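Local coordinates for ethanolamine utilization protein EutL (Clostridium perfringens E str. JGS1987, PDB 4TLH), which forms trimeric shell tiles of the ethanolamine-utilization bacterial microcompartment and probably governs the passage of small molecules through that shell, at the interface of chains A and B. Coordinates in Å, arbitrary orientation; residue numbers count along the deposited sequence, not the author numbering. Chains: chain A/B, Ethanolamine utilization protein EutL.

The interface of chains A and B. Residues chain A 161-162, 165-166; chain B 16, 19-20, 23.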
ATOM      1  N   LEU A 161       0.801  22.922   1.455  0.59 14.21           N
ATOM      2  CA  LEU A 161       0.501  22.904   2.878  0.59 14.98           C
ATOM      3  C   LEU A 161       1.327  23.941   3.598  0.59 15.81           C
ATOM      4  O   LEU A 161       0.810  24.715   4.404  0.59 16.43           O
ATOM      5  CB  LEU A 161       0.756  21.537   3.495  0.59 15.69           C
ATOM      6  CG  LEU A 161      -0.294  20.458   3.254  0.59 15.91           C
ATOM      7  CD1 LEU A 161       0.141  19.197   3.942  0.59 15.94           C
ATOM      8  CD2 LEU A 161      -1.667  20.895   3.731  0.59 15.53           C
ATOM      9  N   ASP A 162       2.621  23.955   3.309  1.00 16.04           N
ATOM     10  CA  ASP A 162       3.485  24.913   3.925  1.00 17.51           C
ATOM     11  C   ASP A 162       3.022  26.316   3.557  1.00 17.96           C
ATOM     12  O   ASP A 162       3.018  27.217   4.394  1.00 21.50           O
ATOM     13  CB  ASP A 162       4.930  24.675   3.511  1.00 20.75           C
ATOM     14  CG  ASP A 162       5.869  25.612   4.197  1.00 24.94           C
ATOM     15  OD1 ASP A 162       6.043  25.495   5.429  1.00 26.05           O
ATOM     16  OD2 ASP A 162       6.406  26.476   3.505  1.00 26.37           O
ATOM     17  N   LEU A 165      -0.123  27.231   5.622  1.00 16.85           N
ATOM     18  CA  LEU A 165       0.178  27.492   7.020  1.00 17.77           C
ATOM     19  C   LEU A 165       0.740  28.905   7.203  1.00 19.19           C
ATOM     20  O   LEU A 165       0.477  29.551   8.212  1.00 21.23           O
ATOM     21  CB  LEU A 165       1.146  26.422   7.541  1.00 20.45           C
ATOM     22  CG  LEU A 165       0.446  25.075   7.772  1.00 21.03           C
ATOM     23  CD1 LEU A 165       1.473  23.921   7.801  1.00 21.14           C
ATOM     24  CD2 LEU A 165      -0.387  25.102   9.046  1.00 20.98           C
ATOM     25  N   LYS A 166       1.493  29.389   6.218  1.00 18.89           N
ATOM     26  CA  LYS A 166       2.020  30.760   6.242  1.00 20.51           C
ATOM     27  C   LYS A 166       0.957  31.800   5.936  1.00 22.40           C
ATOM     28  O   LYS A 166       1.071  32.949   6.352  1.00 24.01           O
ATOM     29  CB  LYS A 166       3.149  30.928   5.230  1.00 20.88           C
ATOM     30  CG  LYS A 166       4.384  30.180   5.544  1.00 23.96           C
ATOM     31  CD  LYS A 166       5.441  30.498   4.520  1.00 29.15           C
ATOM     32  CE  LYS A 166       6.084  29.242   4.026  1.00 31.05           C
ATOM     33  NZ  LYS A 166       7.251  29.525   3.168  1.00 32.06           N
TER
ATOM     34  N   ILE B  16      11.436  25.765  -1.272  1.00 19.97           N
ATOM     35  CA  ILE B  16      10.716  26.573  -0.298  1.00 22.54           C
ATOM     36  C   ILE B  16      11.733  27.356   0.504  1.00 19.58           C
ATOM     37  O   ILE B  16      12.616  26.756   1.124  1.00 18.97           O
ATOM     38  CB  ILE B  16       9.887  25.709   0.677  1.00 26.36           C
ATOM     39  CG1 ILE B  16       8.840  24.902  -0.078  1.00 26.07           C
ATOM     40  CG2 ILE B  16       9.234  26.593   1.758  1.00 29.58           C
ATOM     41  CD1 ILE B  16       8.145  23.857   0.775  1.00 25.75           C
ATOM     42  N   VAL B  19      10.535  27.931   5.595  0.58 22.75           N
ATOM     43  CA  VAL B  19       9.526  26.926   5.918  0.58 21.52           C
ATOM     44  C   VAL B  19       8.738  27.299   7.178  0.58 20.69           C
ATOM     45  O   VAL B  19       9.290  27.831   8.144  0.58 20.11           O
ATOM     46  CB  VAL B  19      10.201  25.538   6.086  0.58 22.80           C
ATOM     47  CG1 VAL B  19      11.215  25.571   7.210  0.58 22.58           C
ATOM     48  CG2 VAL B  19       9.170  24.450   6.313  0.58 22.70           C
ATOM     49  N   SER B  20       7.436  27.038   7.157  1.00 20.35           N
ATOM     50  CA  SER B  20       6.581  27.414   8.263  1.00 22.49           C
ATOM     51  C   SER B  20       6.993  26.675   9.539  1.00 21.36           C
ATOM     52  O   SER B  20       7.410  25.519   9.482  1.00 20.00           O
ATOM     53  CB  SER B  20       5.124  27.104   7.933  1.00 25.18           C
ATOM     54  OG  SER B  20       4.971  25.714   7.721  1.00 27.31           O
ATOM     55  N   MET B  23       5.141  23.282   9.738  1.00 23.09           N
ATOM     56  CA  MET B  23       5.706  22.244   8.900  1.00 23.47           C
ATOM     57  C   MET B  23       7.057  21.783   9.449  1.00 24.32           C
ATOM     58  O   MET B  23       7.364  20.602   9.426  1.00 24.81           O
ATOM     59  CB  MET B  23       5.849  22.740   7.461  1.00 25.24           C
ATOM     60  CG  MET B  23       6.158  21.674   6.439  1.00 28.36           C
ATOM     61  SD  MET B  23       4.931  20.331   6.395  1.00 64.02           S
ATOM     62  CE  MET B  23       3.402  21.231   6.609  1.00 77.82           C
TER
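A:Asp162, on helix 154-167 of one tandem-BMC-domain subunit, meets B:Ser20, which directly precedes helix 21-26 of its neighbour; tandem-BMC proteins such as EutL form trimers, whose two domains per chain give a pseudo-hexameric tile. Followed outward from CB, the aspartate has CG anti to its own backbone N (chi1 -177°), which carries the carboxylate off the helix towards chain B. The B:Val19 CG2 methyl lies beside that carboxylate, 3.4 Å from A:Asp162 OD1, as a van der Waals neighbour. At the tip the two oxygens diverge. The backbone N-H of B:Ser20 reaches the syn lone pair of A:Asp162 OD1, with N and OD1 2.7 Å apart and 160° at the hydrogen. The hydroxyl OG of B:Ser20 donates to A:Asp162 OD1 at 2.5 Å, arriving on the anti side, 32° out of the carboxylate plane. B:Ser20 OG sits between its own backbone N and carbonyl carbon, allowing one residue to grip one oxygen twice. As N-cap of helix 21-26, B:Ser20 OG also accepts a long bond, 3.2 Å, from N of the poorly ordered B:Met23; the helix N-terminus would probably favour the aspartate's negative charge. A:Asp162 OD2 instead forms a salt bridge within chain A to A:Lys166 NZ, 3.2 Å away; the lysine amine, if charged as expected, would help to hold the carboxylate ionised. B:Ile16 approaches from the opposite direction, its CG2 methyl 3.3 Å from A:Asp162 OD2. Beyond the serine, the B:Met23 side chain crosses A:Leu165 roughly perpendicularly, with B:Met23 CE 3.5 Å from A:Leu165 CD1.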